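Local coordinates for protein ATP synthase subunit s, mitochondrial (Bos taurus, PDB 3E4G) that regulates mitochondrial ATP synthase, being necessary for its proton conduction and supporting ATP synthesis by blocking a proton leak, at residues C34-R39 and I66-S71; V9-D14 and C72-G77; Y61-I66 and Q85-I90. The protein carries 1 engineered substitution. One frame throughout, in Å; residues are numbered along the deposited sequence.

Contact 1. Residues C34-R39 and I66-S71. With MG (magnesium ion), chain B.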
loop_
_atom_site.group_PDB
_atom_site.type_symbol
_atom_site.label_atom_id
_atom_site.label_comp_id
_atom_site.label_asym_id
_atom_site.label_seq_id
_atom_site.Cartn_x
_atom_site.Cartn_y
_atom_site.Cartn_z
ATOM N N CYS A 34 -11.101 -1.721 -6.144
ATOM C CA CYS A 34 -9.962 -1.718 -7.026
ATOM C C CYS A 34 -9.260 -3.074 -7.099
ATOM O O CYS A 34 -8.142 -3.157 -7.647
ATOM C CB CYS A 34 -8.958 -0.622 -6.611
ATOM S SG CYS A 34 -9.538 1.047 -6.899
ATOM N N GLY A 35 -9.894 -4.150 -6.619
ATOM C CA GLY A 35 -9.308 -5.481 -6.768
ATOM C C GLY A 35 -8.219 -5.809 -5.775
ATOM O O GLY A 35 -7.400 -6.714 -6.051
ATOM N N ALA A 36 -8.166 -5.127 -4.634
ATOM C CA ALA A 36 -7.294 -5.450 -3.546
ATOM C C ALA A 36 -8.098 -6.116 -2.404
ATOM O O ALA A 36 -9.353 -6.228 -2.458
ATOM C CB ALA A 36 -6.530 -4.210 -3.078
ATOM N N MET A 37 -7.409 -6.522 -1.386
ATOM C CA MET A 37 -8.005 -7.175 -0.190
ATOM C C MET A 37 -7.407 -6.480 1.055
ATOM O O MET A 37 -6.300 -5.944 1.029
ATOM C CB MET A 37 -7.634 -8.679 -0.162
ATOM C CG MET A 37 -8.092 -9.439 -1.394
ATOM S SD MET A 37 -7.527 -11.167 -1.255
ATOM C CE MET A 37 -8.086 -11.807 -2.814
ATOM N N VAL A 38 -8.187 -6.541 2.141
ATOM C CA VAL A 38 -7.699 -6.031 3.436
ATOM C C VAL A 38 -8.012 -7.063 4.524
ATOM O O VAL A 38 -8.949 -7.866 4.394
ATOM C CB VAL A 38 -8.333 -4.691 3.853
ATOM C CG1 VAL A 38 -8.040 -3.605 2.753
ATOM C CG2 VAL A 38 -9.803 -4.734 4.165
ATOM N N ARG A 39 -7.259 -6.988 5.602
ATOM C CA ARG A 39 -7.524 -7.826 6.789
ATOM C C ARG A 39 -7.471 -6.911 7.997
ATOM O O ARG A 39 -6.526 -6.110 8.156
ATOM C CB ARG A 39 -6.495 -8.935 6.937
ATOM C CG ARG A 39 -6.865 -9.894 8.082
ATOM C CD ARG A 39 -5.859 -11.010 8.280
ATOM N NE ARG A 39 -4.501 -10.536 8.509
ATOM C CZ ARG A 39 -4.118 -9.844 9.584
ATOM N NH1 ARG A 39 -4.976 -9.643 10.618
ATOM N NH2 ARG A 39 -2.916 -9.326 9.636
ATOM N N ILE A 66 -2.868 -5.118 4.036
ATOM C CA ILE A 66 -3.392 -4.866 2.699
ATOM C C ILE A 66 -2.682 -5.779 1.743
ATOM O O ILE A 66 -1.454 -5.896 1.786
ATOM C CB ILE A 66 -3.178 -3.394 2.289
ATOM C CG1 ILE A 66 -3.967 -2.480 3.250
ATOM C CG2 ILE A 66 -3.551 -3.169 0.816
ATOM C CD1 ILE A 66 -3.588 -0.994 3.127
ATOM N N ASP A 67 -3.445 -6.435 0.844
ATOM C CA ASP A 67 -2.870 -7.280 -0.189
ATOM C C ASP A 67 -3.486 -6.851 -1.508
ATOM O O ASP A 67 -4.649 -7.208 -1.793
ATOM C CB ASP A 67 -3.125 -8.768 0.083
ATOM C CG ASP A 67 -2.568 -9.657 -0.966
ATOM O OD1 ASP A 67 -2.082 -9.149 -2.007
ATOM O OD2 ASP A 67 -2.595 -10.897 -0.703
ATOM N N ALA A 68 -2.780 -6.004 -2.244
ATOM C CA ALA A 68 -3.238 -5.495 -3.535
ATOM C C ALA A 68 -2.526 -6.271 -4.610
ATOM O O ALA A 68 -1.375 -5.951 -4.966
ATOM C CB ALA A 68 -2.957 -3.988 -3.622
ATOM N N THR A 69 -3.180 -7.319 -5.108
ATOM C CA THR A 69 -2.647 -8.149 -6.196
ATOM C C THR A 69 -3.551 -7.983 -7.386
ATOM O O THR A 69 -4.766 -8.124 -7.279
ATOM C CB THR A 69 -2.557 -9.631 -5.729
ATOM O OG1 THR A 69 -1.598 -9.705 -4.649
ATOM C CG2 THR A 69 -2.067 -10.543 -6.871
ATOM N N ASP A 70 -2.959 -7.705 -8.557
ATOM C CA ASP A 70 -3.760 -7.536 -9.778
ATOM C C ASP A 70 -4.829 -6.471 -9.523
ATOM O O ASP A 70 -6.002 -6.634 -9.837
ATOM C CB ASP A 70 -4.363 -8.857 -10.238
ATOM C CG ASP A 70 -3.333 -9.763 -10.885
ATOM O OD1 ASP A 70 -2.690 -9.259 -11.838
ATOM O OD2 ASP A 70 -3.221 -10.939 -10.552
ATOM N N SER A 71 -4.399 -5.322 -8.993
ATOM C CA SER A 71 -5.270 -4.237 -8.553
ATOM C C SER A 71 -5.033 -3.002 -9.414
ATOM O O SER A 71 -3.918 -2.770 -9.909
ATOM C CB SER A 71 -4.970 -3.945 -7.099
ATOM O OG SER A 71 -5.618 -2.791 -6.607
HETATM MG MG MG B . -6.725 -8.834 -6.260
HETATM O O HOH W 1 -7.558 -8.729 -8.633
HETATM O O HOH W 2 -5.979 -11.072 -6.515
HETATM O O HOH W 3 -8.948 -9.538 -5.654
#
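Ser-71 holds OG anti to its backbone N (chi1 172°), and Gly-35 adopts a positive phi of 79° as the C-prime residue of the Schellman motif ending helix 23-33. From its position Ser-71 OG donates to Cys-34 O over 2.8 Å, arriving from above the carbonyl plane. At this helix end the Gly-35 carbonyl is directed at the metal: Gly-35 O and Thr-69 O approach to 3.2 Å, a repulsive pairing explained by the magnesium ion they share, at 2.2 Å from Gly-35 O and 2.3 Å from Thr-69 O. Three waters also bind the ion, one of which donates to Asp-70 O. Beyond the site, Ala-36 and Ala-68 touch CB to CB at 3.6 Å. Met-37 and Asp-67 then form an antiparallel hydrogen-bonded pair, with the bond from Asp-67 N to Met-37 O nearly straight (2.9 Å, 173° at the hydrogen). Thr-69 OG1 reaches the syn lone pair of Asp-67 OD1, an oxygen that also forms a salt bridge to Arg-91, so two partners restrain the turn of the carboxylate. The arrangement is a magnesium site of two backbone carbonyls, set where the outermost antiparallel strand joins the leucine-rich-repeat sheet.

Contact 2. Residues V9-D14 and C72-G77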
loop_
_atom_site.group_PDB
_atom_site.type_symbol
_atom_site.label_atom_id
_atom_site.label_comp_id
_atom_site.label_asym_id
_atom_site.label_seq_id
_atom_site.Cartn_x
_atom_site.Cartn_y
_atom_site.Cartn_z
ATOM N N VAL A 9 -11.870 7.426 -11.351
ATOM C CA VAL A 9 -12.989 7.488 -10.427
ATOM C C VAL A 9 -12.980 6.276 -9.469
ATOM O O VAL A 9 -13.509 6.397 -8.360
ATOM C CB VAL A 9 -14.319 7.661 -11.162
ATOM C CG1 VAL A 9 -14.851 6.425 -11.769
ATOM C CG2 VAL A 9 -15.248 8.491 -10.417
ATOM N N PHE A 10 -12.434 5.152 -9.888
ATOM C CA PHE A 10 -12.236 4.041 -8.928
ATOM C C PHE A 10 -11.324 4.466 -7.787
ATOM O O PHE A 10 -11.450 3.979 -6.647
ATOM C CB PHE A 10 -11.719 2.787 -9.622
ATOM C CG PHE A 10 -12.832 1.867 -10.070
ATOM C CD1 PHE A 10 -12.946 0.576 -9.559
ATOM C CD2 PHE A 10 -13.809 2.290 -11.008
ATOM C CE1 PHE A 10 -13.949 -0.291 -9.895
ATOM C CE2 PHE A 10 -14.827 1.429 -11.374
ATOM C CZ PHE A 10 -14.902 0.127 -10.867
ATOM N N ASN A 11 -10.353 5.284 -8.097
ATOM C CA ASN A 11 -9.332 5.723 -7.113
ATOM C C ASN A 11 -9.713 6.960 -6.341
ATOM O O ASN A 11 -9.216 7.146 -5.213
ATOM C CB ASN A 11 -7.973 5.899 -7.806
ATOM C CG ASN A 11 -7.296 4.571 -7.998
ATOM O OD1 ASN A 11 -7.301 3.997 -9.153
ATOM N ND2 ASN A 11 -6.723 4.039 -6.976
ATOM N N LYS A 12 -10.532 7.852 -6.887
ATOM C CA LYS A 12 -10.732 9.157 -6.282
ATOM C C LYS A 12 -11.341 9.060 -4.897
ATOM O O LYS A 12 -12.311 8.314 -4.685
ATOM C CB LYS A 12 -11.633 10.010 -7.214
ATOM C CG LYS A 12 -11.887 11.412 -6.678
ATOM C CD LYS A 12 -12.682 12.269 -7.682
ATOM C CE LYS A 12 -13.063 13.587 -7.195
ATOM N NZ LYS A 12 -11.938 14.390 -6.910
ATOM N N VAL A 13 -10.815 9.827 -3.963
ATOM C CA VAL A 13 -11.342 9.878 -2.604
ATOM C C VAL A 13 -12.649 10.620 -2.573
ATOM O O VAL A 13 -12.817 11.703 -3.168
ATOM C CB VAL A 13 -10.331 10.560 -1.649
ATOM C CG1 VAL A 13 -10.946 10.748 -0.247
ATOM C CG2 VAL A 13 -9.100 9.752 -1.518
ATOM N N ASP A 14 -13.608 10.067 -1.884
ATOM C CA ASP A 14 -14.859 10.796 -1.518
ATOM C C ASP A 14 -14.783 11.153 -0.024
ATOM O O ASP A 14 -14.882 10.289 0.858
ATOM C CB ASP A 14 -16.030 9.953 -1.844
ATOM C CG ASP A 14 -17.349 10.693 -1.663
ATOM O OD1 ASP A 14 -18.330 10.480 -2.455
ATOM O OD2 ASP A 14 -17.432 11.539 -0.774
ATOM N N CYS A 72 -6.060 -2.154 -9.514
ATOM C CA CYS A 72 -5.953 -0.877 -10.279
ATOM C C CYS A 72 -5.696 0.305 -9.417
ATOM O O CYS A 72 -5.829 1.455 -9.909
ATOM C CB CYS A 72 -7.236 -0.686 -11.167
ATOM S SG CYS A 72 -8.726 -0.389 -10.209
ATOM N N ILE A 73 -5.244 0.132 -8.177
ATOM C CA ILE A 73 -4.912 1.284 -7.343
ATOM C C ILE A 73 -3.776 2.073 -7.982
ATOM O O ILE A 73 -2.839 1.565 -8.596
ATOM C CB ILE A 73 -4.580 0.871 -5.906
ATOM C CG1 ILE A 73 -3.378 -0.099 -5.837
ATOM C CG2 ILE A 73 -5.818 0.336 -5.208
ATOM C CD1 ILE A 73 -3.076 -0.505 -4.354
ATOM N N MET A 74 -3.864 3.408 -7.759
ATOM C CA MET A 74 -2.804 4.328 -8.280
ATOM C C MET A 74 -2.887 5.633 -7.603
ATOM O O MET A 74 -3.971 6.094 -7.282
ATOM C CB MET A 74 -2.752 4.388 -9.677
ATOM C CG MET A 74 -3.852 4.935 -10.114
ATOM S SD MET A 74 -3.822 5.019 -11.990
ATOM C CE MET A 74 -2.186 5.529 -12.361
ATOM N N SER A 75 -1.776 6.323 -7.540
ATOM C CA SER A 75 -1.624 7.717 -7.248
ATOM C C SER A 75 -2.538 8.245 -6.188
ATOM O O SER A 75 -2.376 7.941 -4.967
ATOM C CB SER A 75 -1.608 8.542 -8.590
ATOM O OG SER A 75 -2.911 8.527 -9.191
ATOM N N ILE A 76 -3.425 9.135 -6.562
ATOM C CA ILE A 76 -4.213 9.826 -5.560
ATOM C C ILE A 76 -5.198 8.844 -4.880
ATOM O O ILE A 76 -5.754 9.205 -3.830
ATOM C CB ILE A 76 -4.771 11.180 -5.993
ATOM C CG1 ILE A 76 -5.682 10.845 -7.121
ATOM C CG2 ILE A 76 -3.653 12.203 -6.205
ATOM C CD1 ILE A 76 -6.347 9.499 -7.458
ATOM N N GLY A 77 -5.406 7.593 -5.355
ATOM C CA GLY A 77 -6.155 6.632 -4.543
ATOM C C GLY A 77 -5.520 6.447 -3.168
ATOM O O GLY A 77 -6.216 6.215 -2.185
HETATM O O HOH W 4 -8.188 10.874 -4.397
#
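The contact is tight around Asn-11 and loosens toward Val-13 and Ile-76. Asn-11, at the end of helix 2-11, points its CB toward the 72-77 loop and swings CG anti to its carbonyl carbon (chi1 -80°), so that the amide enters the curve of backbone from Cys-72 to Gly-77. The group is buried there, with Asn-11 CG 3.6 Å from Met-74 N, and it crosses the Met-74 side chain at about a right angle. Closer to the helix backbone, Asn-11 CB rests 3.8 Å from Gly-77 CA. The same CA directs a C-H at the Asn-11 carbonyl, with 3.2 Å between Gly-77 CA and Asn-11 O and 146° at the hydrogen. A side chain on Gly-77 would collide with the amide, so this close approach depends on the glycine. The loop keeps its curve partly through its own bond from Gly-77 N to Met-74 O, 2.8 Å long, at the start of a 3-10 turn. In the fold, this is the loop after strand 63-69 in the second leucine-rich repeat receiving the last turn of helix 2-11, the first helix of the N-terminal domain. An alanine in place of Asn-11 would lose the amide filling the loop's curve and would probably loosen the seating of the helix end. Phe-10 contributes more lightly: Cys-72 SG stands 5.3 Å from the centroid of the Phe-10 ring, 53° off its normal, an oblique sulfur-aromatic contact. On the looser side, the exposed Ile-76 lays its CD1 4.0 Å from Asn-11 CB, an apolar approach at the solvent side. Next to it the backbones are joined through water, which accepts from Val-13 N at 2.9 Å and donates to Ile-76 O at 3.0 Å.

Contact 3. Residues Y61-I66 and Q85-I90; sequences YKIQAI and QYVEKI
Val-87 sits at the apolar centre, its CG1 anti to the backbone N (chi1 179°), so that the two methyls reach different neighbours. Val-87 CG2 meets Ile-63 CG2 at 4.1 Å, the two side chains lying alongside each other, while Val-87 CG1 meets Ile-66 CD1 at 4.1 Å in an oblique crossing. Ile-66 CD1 continues the layer to Ile-90 CG1, 4.3 Å away. On the other face of the sheet Ala-65 packs CB to CB on Lys-89. Farther out, the Lys-62 chain runs beside the Tyr-86 ring, with Lys-62 CB 3.7 Å from Tyr-86 CD2, and its ammonium goes on to a salt bridge with Asp-59. The backbone is gripped chiefly at Gln-64 O, which accepts from Glu-88 N at 2.9 Å and from Lys-89 N at 3.2 Å, both in the carbonyl plane. A third bond, from Ile-66 N to Lys-89 O, extends the parallel pairing. At the polar edge Gln-64, extended beyond CG, gives NE2 to Glu-88 OE1 at 2.9 Å; the bond is nearly straight (172°) although amide and carboxylate planes differ by 65°. Arg-39 holds the other end of this amide, OE1, which fixes its orientation. Gln-64 and Ala-65 both face Arg-39 in a classic beta bulge, and the parallel pairing on their other flank is the stacking of successive strands that builds a leucine-rich-repeat sheet.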
loop_
_atom_site.group_PDB
_atom_site.type_symbol
_atom_site.label_atom_id
_atom_site.label_comp_id
_atom_site.label_asym_id
_atom_site.label_seq_id
_atom_site.Cartn_x
_atom_site.Cartn_y
_atom_site.Cartn_z
ATOM N N TYR A 61 -13.640 -1.621 12.916
ATOM C CA TYR A 61 -12.658 -2.463 12.202
ATOM C C TYR A 61 -11.531 -1.583 11.680
ATOM O O TYR A 61 -11.771 -0.560 11.012
ATOM C CB TYR A 61 -13.339 -3.247 11.104
ATOM C CG TYR A 61 -14.270 -4.280 11.653
ATOM C CD1 TYR A 61 -13.763 -5.334 12.380
ATOM C CD2 TYR A 61 -15.666 -4.130 11.542
ATOM C CE1 TYR A 61 -14.682 -6.245 12.989
ATOM C CE2 TYR A 61 -16.602 -5.019 12.119
ATOM C CZ TYR A 61 -16.068 -6.014 12.746
ATOM O OH TYR A 61 -16.954 -6.959 13.406
ATOM N N LYS A 62 -10.324 -2.001 11.999
ATOM C CA LYS A 62 -9.113 -1.228 11.649
ATOM C C LYS A 62 -8.239 -2.089 10.760
ATOM O O LYS A 62 -7.895 -3.232 11.097
ATOM C CB LYS A 62 -8.319 -0.867 12.895
ATOM C CG LYS A 62 -9.139 -0.104 13.972
ATOM C CD LYS A 62 -9.764 1.187 13.463
ATOM C CE LYS A 62 -10.474 1.898 14.629
ATOM N NZ LYS A 62 -11.161 3.144 14.140
ATOM N N ILE A 63 -7.850 -1.550 9.602
ATOM C CA ILE A 63 -6.973 -2.297 8.698
ATOM C C ILE A 63 -5.628 -2.585 9.336
ATOM O O ILE A 63 -4.936 -1.636 9.772
ATOM C CB ILE A 63 -6.806 -1.542 7.357
ATOM C CG1 ILE A 63 -8.164 -1.370 6.657
ATOM C CG2 ILE A 63 -5.781 -2.250 6.473
ATOM C CD1 ILE A 63 -8.105 -0.392 5.449
ATOM N N GLN A 64 -5.233 -3.840 9.340
ATOM C CA GLN A 64 -3.892 -4.254 9.727
ATOM C C GLN A 64 -3.020 -4.558 8.529
ATOM O O GLN A 64 -1.815 -4.276 8.518
ATOM C CB GLN A 64 -3.953 -5.517 10.661
ATOM C CG GLN A 64 -2.571 -5.933 11.118
ATOM C CD GLN A 64 -2.649 -6.958 12.286
ATOM O OE1 GLN A 64 -3.594 -7.743 12.336
ATOM N NE2 GLN A 64 -1.671 -6.923 13.177
ATOM N N ALA A 65 -3.591 -5.241 7.514
ATOM C CA ALA A 65 -2.831 -5.707 6.363
ATOM C C ALA A 65 -3.630 -5.420 5.097
ATOM O O ALA A 65 -4.849 -5.510 5.061
ATOM C CB ALA A 65 -2.539 -7.210 6.486
ATOM N N ILE A 66 -2.868 -5.118 4.036
ATOM C CA ILE A 66 -3.392 -4.866 2.699
ATOM C C ILE A 66 -2.682 -5.779 1.743
ATOM O O ILE A 66 -1.454 -5.896 1.786
ATOM C CB ILE A 66 -3.178 -3.394 2.289
ATOM C CG1 ILE A 66 -3.967 -2.480 3.250
ATOM C CG2 ILE A 66 -3.551 -3.169 0.816
ATOM C CD1 ILE A 66 -3.588 -0.994 3.127
ATOM N N GLN A 85 -4.593 4.449 11.069
ATOM C CA GLN A 85 -3.617 4.521 12.161
ATOM C C GLN A 85 -2.870 3.248 12.433
ATOM O O GLN A 85 -1.856 3.287 13.170
ATOM C CB GLN A 85 -4.337 4.963 13.474
ATOM C CG GLN A 85 -5.177 6.249 13.303
ATOM C CD GLN A 85 -4.348 7.400 12.888
ATOM O OE1 GLN A 85 -3.279 7.666 13.471
ATOM N NE2 GLN A 85 -4.778 8.083 11.830
ATOM N N TYR A 86 -3.314 2.110 11.909
ATOM C CA TYR A 86 -2.831 0.819 12.405
ATOM C C TYR A 86 -2.358 -0.110 11.301
ATOM O O TYR A 86 -2.244 -1.337 11.508
ATOM C CB TYR A 86 -3.904 0.128 13.266
ATOM C CG TYR A 86 -4.530 1.037 14.276
ATOM C CD1 TYR A 86 -3.859 1.388 15.474
ATOM C CD2 TYR A 86 -5.780 1.547 14.044
ATOM C CE1 TYR A 86 -4.458 2.217 16.398
ATOM C CE2 TYR A 86 -6.426 2.357 15.019
ATOM C CZ TYR A 86 -5.749 2.634 16.200
ATOM O OH TYR A 86 -6.349 3.426 17.177
ATOM N N VAL A 87 -2.055 0.415 10.104
ATOM C CA VAL A 87 -1.607 -0.461 8.985
ATOM C C VAL A 87 -0.177 -0.905 9.207
ATOM O O VAL A 87 0.740 -0.084 9.297
ATOM C CB VAL A 87 -1.773 0.282 7.645
ATOM C CG1 VAL A 87 -1.269 -0.645 6.514
ATOM C CG2 VAL A 87 -3.190 0.740 7.418
ATOM N N GLU A 88 0.010 -2.211 9.262
ATOM C CA GLU A 88 1.308 -2.783 9.537
ATOM C C GLU A 88 1.951 -3.512 8.362
ATOM O O GLU A 88 3.178 -3.638 8.335
ATOM C CB GLU A 88 1.212 -3.773 10.737
ATOM C CG GLU A 88 0.833 -3.027 11.970
ATOM C CD GLU A 88 0.643 -3.852 13.180
ATOM O OE1 GLU A 88 0.555 -5.082 13.114
ATOM O OE2 GLU A 88 0.376 -3.249 14.270
ATOM N N LYS A 89 1.139 -4.038 7.440
ATOM C CA LYS A 89 1.599 -4.868 6.330
ATOM C C LYS A 89 0.950 -4.379 5.049
ATOM O O LYS A 89 -0.279 -4.238 4.989
ATOM C CB LYS A 89 1.204 -6.332 6.536
ATOM C CG LYS A 89 1.838 -7.019 7.733
ATOM C CD LYS A 89 1.249 -8.422 7.952
ATOM C CE LYS A 89 2.045 -9.266 8.848
ATOM N NZ LYS A 89 1.396 -10.545 9.231
ATOM N N ILE A 90 1.777 -4.160 4.003
ATOM C CA ILE A 90 1.263 -3.860 2.672
ATOM C C ILE A 90 1.989 -4.713 1.664
ATOM O O ILE A 90 3.218 -4.748 1.615
ATOM C CB ILE A 90 1.450 -2.366 2.296
ATOM C CG1 ILE A 90 0.689 -1.463 3.267
ATOM C CG2 ILE A 90 0.995 -2.124 0.833
ATOM C CD1 ILE A 90 0.935 0.030 3.020
HETATM O O HOH W 5 -5.575 1.147 10.262
#

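Contacts 1 and 3 use opposite flanks of strand 63-69 and share Ile-66: contact 1 adds the antiparallel strand 37-40, contact 3 the parallel strand 89-93. They meet where Arg-39 O lies 2.9 Å from Gln-64 N and Arg-39 N 2.9 Å from Ala-65 O, both probable hydrogen bonds, from one edge of Arg-39 to the bulge at Gln-64 and Ala-65. Contact 2 continues from the other end of the strand. Cys-34 O, 3.0 Å from Cys-72 N, probably accepts a bond there, and Ile-73 CD1 packs on Ala-68 CB at 3.6 Å. The magnesium ion belongs to contact 1; the side chain of Ile-73 is about 9 Å from the magnesium ion, and that of Ile-66 about 10 Å. Contacts 2 and 3 do not touch, their nearest atoms being about 6 Å apart.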